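Periplasmic protein (Legionella pneumophila subsp. pneumophila, PDB 4FGO) binds calcium and probably acts in the periplasm as a cysteine proteinase of the bacterial transglutaminase-like family. Local coordinates at residues G66-Y71 against G83-D88; D88-K93 against A120-S125. All coordinates share one frame; numbering follows the deposited sequence.

Contact 1. Residues G66-Y71 against G83-D88; sequences GASDDY and GGDCED. With CA (calcium ion), chain B.
D85 OD2 both accepts the backbone N-H of D69 and binds the calcium ion that the 66-71 loop shares. The N-H arrives from above the carboxylate plane (N to OD2 3.0 Å, angle at the hydrogen 161°), and the metal lies 2.8 Å from the same OD2. With chi1 at 63°, CG stands between the backbone N and the carbonyl carbon, and the other oxygen, OD1, is set over the start of the helix, where it takes weak bonds from the N-H groups of E87 and D88. The D69 carboxylate stands almost square to that of D85, the planes 81° apart; its OD1 is both a calcium ligand and the acceptor of Y71 N in an Asx turn; Y71 O, just beyond, also binds the metal. C86 follows, with SG 3.2 Å from S68 OG. E87 then brings its carboxylate over the S68 side chain, CB of S68 lying 3.3 Å from CD. E87 OE1 approaches D69 O to 3.0 Å, two acceptors whose repulsion the nearby calcium probably offsets; E87 belongs to the calcium site, though here OE1 stays 3.2 Å from the ion. D88 grips the calcium with both oxygens, OD1 at 2.7 Å and OD2 at 2.8 Å. OD2 also takes the N-H of D85, completing a capping box, and OD1 accepts K73 N beyond the loop. The calcium thus pins a loop lacking regular structure to a helix start. That loop runs from strand 58-59 to helix 75-81; strand 83-84, parallel to 58-59, leads into helix 86-99, and strand 119-126 flanks the site, M122 touching C86 and E87.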
ATOM      1  N   GLY A  66     -10.562   7.925  15.148  1.00 67.65           N
ATOM      2  CA  GLY A  66      -9.216   8.314  15.515  1.00 64.90           C
ATOM      3  C   GLY A  66      -8.204   7.491  14.745  1.00 65.80           C
ATOM      4  O   GLY A  66      -7.007   7.511  15.044  1.00 62.68           O
ATOM      5  N   ALA A  67      -8.684   6.769  13.736  1.00 64.12           N
ATOM      6  CA  ALA A  67      -7.805   5.940  12.925  1.00 62.66           C
ATOM      7  C   ALA A  67      -8.288   5.840  11.483  1.00 58.36           C
ATOM      8  O   ALA A  67      -8.423   6.837  10.779  1.00 61.98           O
ATOM      9  CB  ALA A  67      -7.666   4.549  13.542  1.00 60.35           C
ATOM     10  N   SER A  68      -8.529   4.615  11.047  1.00 51.93           N
ATOM     11  CA  SER A  68      -9.003   4.356   9.705  1.00 50.92           C
ATOM     12  C   SER A  68     -10.505   4.625   9.632  1.00 49.39           C
ATOM     13  O   SER A  68     -11.196   4.506  10.638  1.00 48.21           O
ATOM     14  CB  SER A  68      -8.726   2.892   9.375  1.00 51.07           C
ATOM     15  OG  SER A  68      -7.399   2.546   9.746  1.00 57.66           O
ATOM     16  N   ASP A  69     -11.005   5.005   8.457  1.00 46.66           N
ATOM     17  CA  ASP A  69     -12.451   5.003   8.236  1.00 48.58           C
ATOM     18  C   ASP A  69     -12.815   3.661   7.587  1.00 47.68           C
ATOM     19  O   ASP A  69     -12.010   2.723   7.568  1.00 44.53           O
ATOM     20  CB  ASP A  69     -12.905   6.194   7.374  1.00 51.11           C
ATOM     21  CG  ASP A  69     -12.282   6.183   5.989  1.00 53.65           C
ATOM     22  OD1 ASP A  69     -11.755   5.137   5.608  1.00 44.72           O
ATOM     23  OD2 ASP A  69     -12.337   7.191   5.264  1.00 49.35           O
ATOM     24  N   ASP A  70     -13.999   3.582   7.002  1.00 48.04           N
ATOM     25  CA  ASP A  70     -14.426   2.332   6.380  1.00 56.05           C
ATOM     26  C   ASP A  70     -14.290   2.304   4.840  1.00 53.94           C
ATOM     27  O   ASP A  70     -14.901   1.478   4.154  1.00 55.80           O
ATOM     28  CB  ASP A  70     -15.844   2.013   6.838  1.00 59.59           C
ATOM     29  CG  ASP A  70     -15.912   1.767   8.351  1.00 65.31           C
ATOM     30  OD1 ASP A  70     -16.867   2.239   9.007  1.00 59.03           O
ATOM     31  OD2 ASP A  70     -14.982   1.111   8.884  1.00 70.06           O
ATOM     32  N   TYR A  71     -13.475   3.208   4.306  1.00 44.12           N
ATOM     33  CA  TYR A  71     -13.450   3.442   2.866  1.00 45.20           C
ATOM     34  C   TYR A  71     -12.066   3.367   2.235  1.00 46.11           C
ATOM     35  O   TYR A  71     -11.297   4.289   2.337  1.00 49.43           O
ATOM     36  CB  TYR A  71     -14.022   4.821   2.588  1.00 50.70           C
ATOM     37  CG  TYR A  71     -13.976   5.256   1.140  1.00 50.67           C
ATOM     38  CD1 TYR A  71     -13.030   6.183   0.697  1.00 46.71           C
ATOM     39  CD2 TYR A  71     -14.902   4.776   0.223  1.00 47.83           C
ATOM     40  CE1 TYR A  71     -13.005   6.604  -0.622  1.00 48.03           C
ATOM     41  CE2 TYR A  71     -14.885   5.191  -1.097  1.00 51.33           C
ATOM     42  CZ  TYR A  71     -13.937   6.105  -1.516  1.00 55.62           C
ATOM     43  OH  TYR A  71     -13.926   6.515  -2.830  1.00 58.73           O
ATOM     44  N   GLY A  83      -3.477  12.421  -0.059  1.00 49.54           N
ATOM     45  CA  GLY A  83      -3.219  11.571   1.093  1.00 56.91           C
ATOM     46  C   GLY A  83      -4.390  10.694   1.527  1.00 56.01           C
ATOM     47  O   GLY A  83      -5.320  10.487   0.752  1.00 58.32           O
ATOM     48  N   GLY A  84      -4.337  10.187   2.764  1.00 52.36           N
ATOM     49  CA  GLY A  84      -5.336   9.260   3.297  1.00 52.85           C
ATOM     50  C   GLY A  84      -4.961   8.658   4.652  1.00 50.70           C
ATOM     51  O   GLY A  84      -4.075   9.179   5.330  1.00 52.72           O
ATOM     52  N   ASP A  85      -5.622   7.571   5.059  1.00 49.41           N
ATOM     53  CA  ASP A  85      -5.291   6.922   6.338  1.00 46.71           C
ATOM     54  C   ASP A  85      -4.423   5.670   6.152  1.00 43.99           C
ATOM     55  O   ASP A  85      -4.004   5.354   5.027  1.00 39.75           O
ATOM     56  CB  ASP A  85      -6.532   6.668   7.220  1.00 46.43           C
ATOM     57  CG  ASP A  85      -7.518   5.708   6.595  1.00 42.42           C
ATOM     58  OD1 ASP A  85      -7.086   4.740   5.925  1.00 44.21           O
ATOM     59  OD2 ASP A  85      -8.734   5.932   6.765  1.00 46.82           O
ATOM     60  N   CYS A  86      -4.114   4.971   7.240  1.00 42.98           N
ATOM     61  CA  CYS A  86      -3.128   3.891   7.133  1.00 40.53           C
ATOM     62  C   CYS A  86      -3.524   2.809   6.122  1.00 36.88           C
ATOM     63  O   CYS A  86      -2.661   2.258   5.441  1.00 36.16           O
ATOM     64  CB  CYS A  86      -2.812   3.269   8.494  1.00 42.61           C
ATOM     65  SG  CYS A  86      -4.268   2.492   9.267  1.00 55.37           S
ATOM     66  N   GLU A  87      -4.819   2.498   6.013  1.00 36.26           N
ATOM     67  CA  GLU A  87      -5.242   1.555   4.979  1.00 35.23           C
ATOM     68  C   GLU A  87      -4.969   2.153   3.600  1.00 34.41           C
ATOM     69  O   GLU A  87      -4.461   1.479   2.713  1.00 35.76           O
ATOM     70  CB  GLU A  87      -6.729   1.218   5.089  1.00 41.44           C
ATOM     71  CG  GLU A  87      -7.270   1.293   6.485  1.00 44.54           C
ATOM     72  CD  GLU A  87      -8.790   1.167   6.538  1.00 55.36           C
ATOM     73  OE1 GLU A  87      -9.512   2.112   6.088  1.00 55.30           O
ATOM     74  OE2 GLU A  87      -9.244   0.130   7.072  1.00 51.76           O
ATOM     75  N   ASP A  88      -5.317   3.420   3.422  1.00 34.85           N
ATOM     76  CA  ASP A  88      -5.138   4.062   2.131  1.00 40.17           C
ATOM     77  C   ASP A  88      -3.670   4.119   1.705  1.00 38.10           C
ATOM     78  O   ASP A  88      -3.352   3.926   0.530  1.00 40.77           O
ATOM     79  CB  ASP A  88      -5.697   5.470   2.168  1.00 41.83           C
ATOM     80  CG  ASP A  88      -7.125   5.500   2.591  1.00 43.21           C
ATOM     81  OD1 ASP A  88      -7.903   4.619   2.125  1.00 38.77           O
ATOM     82  OD2 ASP A  88      -7.467   6.402   3.396  1.00 40.09           O
TER
HETATM   83 CA    CA B 301      -9.519   4.769   4.321  1.00 54.01          CA

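Contact 2. Residues D88-K93 against A120-S125; sequences DFAIIK and AHMVLS. With CA (calcium ion), chain B.
A90 points its methyl group at the strand, where it settles between the side chains of M122 and L124. CB of A90 is 4.3 Å from CG of M122, a selenomethionine here, and equally far from CB of L124. Between these two, the methyl rests against the strand backbone, 3.8 Å from V123 O. So small a side chain lets the backbones come close, the CA atoms of A90 and L124 being 5.1 Å apart. M122 and L124 both turn toward the helix, while V123 between them points away and packs on T110 of strand 107-114.

One helical turn on, K93 and L124 meet alongside each other. In L124, CG is anti to the N (chi1 -179°), and with chi2 near 58° the CD2 branch comes within 3.8 Å of K93 CB. Only the root of the lysine takes part: the fully extended chain leads away from the strand, and NZ is held by N51 OD1 and N55 OD1, a polar end satisfied inside the protein. The contact itself is apolar.

Helix 88-93 and strand 120-125 run nearly parallel, 14° between their directions, with the axes 7.1 Å apart at closest approach. Near its start the helix carries C86, which packs against H121 of the strand, and H121 NE2 in turn bonds to D138 OD1. A helix headed by a cysteine, lying on an antiparallel sheet that supplies the histidine, is typical of the papain-like fold of clan CA, and these three residues are consistent with a Cys-His-Asp catalytic triad.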
ATOM      1  N   ASP A  88      -5.317   3.420   3.422  1.00 34.85           N
ATOM      2  CA  ASP A  88      -5.138   4.062   2.131  1.00 40.17           C
ATOM      3  C   ASP A  88      -3.670   4.119   1.705  1.00 38.10           C
ATOM      4  O   ASP A  88      -3.352   3.926   0.530  1.00 40.77           O
ATOM      5  CB  ASP A  88      -5.697   5.470   2.168  1.00 41.83           C
ATOM      6  CG  ASP A  88      -7.125   5.500   2.591  1.00 43.21           C
ATOM      7  OD1 ASP A  88      -7.903   4.619   2.125  1.00 38.77           O
ATOM      8  OD2 ASP A  88      -7.467   6.402   3.396  1.00 40.09           O
ATOM      9  N   PHE A  89      -2.787   4.373   2.668  1.00 41.00           N
ATOM     10  CA  PHE A  89      -1.344   4.353   2.427  1.00 47.28           C
ATOM     11  C   PHE A  89      -0.889   2.990   1.906  1.00 43.83           C
ATOM     12  O   PHE A  89      -0.184   2.914   0.904  1.00 36.72           O
ATOM     13  CB  PHE A  89      -0.566   4.700   3.703  1.00 43.55           C
ATOM     14  CG  PHE A  89      -0.353   6.169   3.914  1.00 42.89           C
ATOM     15  CD1 PHE A  89      -1.430   7.039   4.058  1.00 40.76           C
ATOM     16  CD2 PHE A  89       0.939   6.690   3.985  1.00 46.21           C
ATOM     17  CE1 PHE A  89      -1.222   8.394   4.254  1.00 47.59           C
ATOM     18  CE2 PHE A  89       1.151   8.041   4.196  1.00 45.96           C
ATOM     19  CZ  PHE A  89       0.077   8.900   4.328  1.00 44.38           C
ATOM     20  N   ALA A  90      -1.298   1.920   2.590  1.00 37.61           N
ATOM     21  CA  ALA A  90      -0.912   0.571   2.187  1.00 36.55           C
ATOM     22  C   ALA A  90      -1.413   0.256   0.776  1.00 40.03           C
ATOM     23  O   ALA A  90      -0.736  -0.442   0.011  1.00 38.49           O
ATOM     24  CB  ALA A  90      -1.435  -0.467   3.178  1.00 34.55           C
ATOM     25  N   ILE A  91      -2.595   0.773   0.444  1.00 39.01           N
ATOM     26  CA  ILE A  91      -3.204   0.524  -0.855  1.00 36.85           C
ATOM     27  C   ILE A  91      -2.415   1.125  -2.038  1.00 38.00           C
ATOM     28  O   ILE A  91      -2.112   0.420  -2.998  1.00 40.89           O
ATOM     29  CB  ILE A  91      -4.688   0.968  -0.880  1.00 36.88           C
ATOM     30  CG1 ILE A  91      -5.549  -0.086  -0.186  1.00 33.25           C
ATOM     31  CG2 ILE A  91      -5.174   1.161  -2.313  1.00 40.12           C
ATOM     32  CD1 ILE A  91      -6.905   0.411   0.205  1.00 33.32           C
ATOM     33  N   ILE A  92      -2.081   2.406  -1.979  1.00 34.35           N
ATOM     34  CA  ILE A  92      -1.382   3.020  -3.113  1.00 39.06           C
ATOM     35  C   ILE A  92       0.052   2.484  -3.229  1.00 41.03           C
ATOM     36  O   ILE A  92       0.569   2.300  -4.333  1.00 42.95           O
ATOM     37  CB  ILE A  92      -1.408   4.561  -3.076  1.00 46.54           C
ATOM     38  CG1 ILE A  92      -0.832   5.130  -4.382  1.00 45.23           C
ATOM     39  CG2 ILE A  92      -0.684   5.100  -1.837  1.00 46.71           C
ATOM     40  CD1 ILE A  92      -1.275   6.524  -4.713  1.00 47.69           C
ATOM     41  N   LYS A  93       0.681   2.200  -2.093  1.00 42.51           N
ATOM     42  CA  LYS A  93       2.007   1.589  -2.123  1.00 43.52           C
ATOM     43  C   LYS A  93       1.916   0.247  -2.833  1.00 41.91           C
ATOM     44  O   LYS A  93       2.764  -0.069  -3.666  1.00 41.25           O
ATOM     45  CB  LYS A  93       2.584   1.401  -0.718  1.00 40.98           C
ATOM     46  CG  LYS A  93       2.808   2.689   0.040  1.00 39.69           C
ATOM     47  CD  LYS A  93       3.443   2.427   1.387  1.00 36.67           C
ATOM     48  CE  LYS A  93       3.574   3.707   2.184  1.00 38.11           C
ATOM     49  NZ  LYS A  93       4.160   3.482   3.534  1.00 40.69           N
ATOM     50  N   ALA A 120      -6.089  -0.910  16.002  1.00 52.15           N
ATOM     51  CA  ALA A 120      -5.855  -1.590  14.731  1.00 48.97           C
ATOM     52  C   ALA A 120      -5.027  -0.717  13.785  1.00 46.48           C
ATOM     53  O   ALA A 120      -5.198   0.506  13.733  1.00 45.82           O
ATOM     54  CB  ALA A 120      -7.173  -1.967  14.090  1.00 42.53           C
ATOM     55  N   HIS A 121      -4.137  -1.351  13.031  1.00 40.22           N
ATOM     56  CA  HIS A 121      -3.239  -0.623  12.150  1.00 38.48           C
ATOM     57  C   HIS A 121      -2.914  -1.441  10.914  1.00 43.20           C
ATOM     58  O   HIS A 121      -2.525  -2.606  11.006  1.00 48.03           O
ATOM     59  CB  HIS A 121      -1.935  -0.283  12.871  1.00 40.09           C
ATOM     60  CG  HIS A 121      -0.999   0.573  12.083  1.00 39.45           C
ATOM     61  ND1 HIS A 121      -1.306   1.884  11.715  1.00 46.11           N
ATOM     62  CD2 HIS A 121       0.248   0.350  11.605  1.00 37.44           C
ATOM     63  CE1 HIS A 121      -0.295   2.395  11.048  1.00 41.17           C
ATOM     64  NE2 HIS A 121       0.665   1.498  10.968  1.00 38.69           N
HETATM   65  N   MSE A 122      -3.041  -0.812   9.756  1.00 37.72           N
HETATM   66  CA  MSE A 122      -2.771  -1.492   8.511  1.00 34.65           C
HETATM   67  C   MSE A 122      -1.407  -1.178   7.906  1.00 30.02           C
HETATM   68  O   MSE A 122      -1.002  -0.030   7.861  1.00 38.27           O
HETATM   69  CB  MSE A 122      -3.796  -1.120   7.475  1.00 32.16           C
HETATM   70  CG  MSE A 122      -3.741  -2.119   6.402  1.00 35.67           C
HETATM   71 SE   MSE A 122      -5.265  -3.339   6.613  1.00 59.07          SE
HETATM   72  CE  MSE A 122      -6.077  -2.333   5.168  1.00 31.64           C
ATOM     73  N   VAL A 123      -0.743  -2.209   7.402  1.00 28.86           N
ATOM     74  CA  VAL A 123       0.550  -2.046   6.757  1.00 28.25           C
ATOM     75  C   VAL A 123       0.573  -2.809   5.436  1.00 30.56           C
ATOM     76  O   VAL A 123      -0.377  -3.541   5.097  1.00 28.96           O
ATOM     77  CB  VAL A 123       1.695  -2.551   7.657  1.00 31.32           C
ATOM     78  CG1 VAL A 123       1.742  -1.764   8.944  1.00 35.78           C
ATOM     79  CG2 VAL A 123       1.539  -4.034   7.931  1.00 27.56           C
ATOM     80  N   LEU A 124       1.650  -2.606   4.682  1.00 30.12           N
ATOM     81  CA  LEU A 124       1.911  -3.418   3.507  1.00 28.68           C
ATOM     82  C   LEU A 124       3.019  -4.399   3.837  1.00 27.88           C
ATOM     83  O   LEU A 124       4.078  -4.006   4.316  1.00 35.10           O
ATOM     84  CB  LEU A 124       2.296  -2.532   2.324  1.00 29.27           C
ATOM     85  CG  LEU A 124       2.573  -3.273   1.013  1.00 35.33           C
ATOM     86  CD1 LEU A 124       1.356  -4.086   0.603  1.00 35.34           C
ATOM     87  CD2 LEU A 124       2.983  -2.301  -0.087  1.00 35.38           C
ATOM     88  N   SER A 125       2.770  -5.678   3.594  1.00 31.90           N
ATOM     89  CA  SER A 125       3.784  -6.699   3.825  1.00 27.76           C
ATOM     90  C   SER A 125       4.356  -7.168   2.497  1.00 30.09           C
ATOM     91  O   SER A 125       3.603  -7.505   1.578  1.00 29.14           O
ATOM     92  CB  SER A 125       3.181  -7.904   4.565  1.00 27.79           C
ATOM     93  OG  SER A 125       2.617  -7.500   5.803  1.00 28.98           O
TER
HETATM   94 CA    CA B 301      -9.519   4.769   4.321  1.00 54.01          CA

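Both contacts draw on helix 86-99 and share D88, the last residue of 83-88 and the first of 88-93, with their centres about 9 Å apart. Contact 1 is partly buried toward the edge of the molecule, about 12 Å from the centre of the chain, and is polar: carboxylates, backbone carbonyls and a metal. Contact 2 is wholly buried, about 4 Å from that centre, and joins the helix to the sheet by apolar side chains packed on each other and on the strand backbone. They touch where E87 CB meets M122 CE and C86 meets H121, so the calcium-held helix start carries the probable catalytic cysteine up to the histidine on the strand.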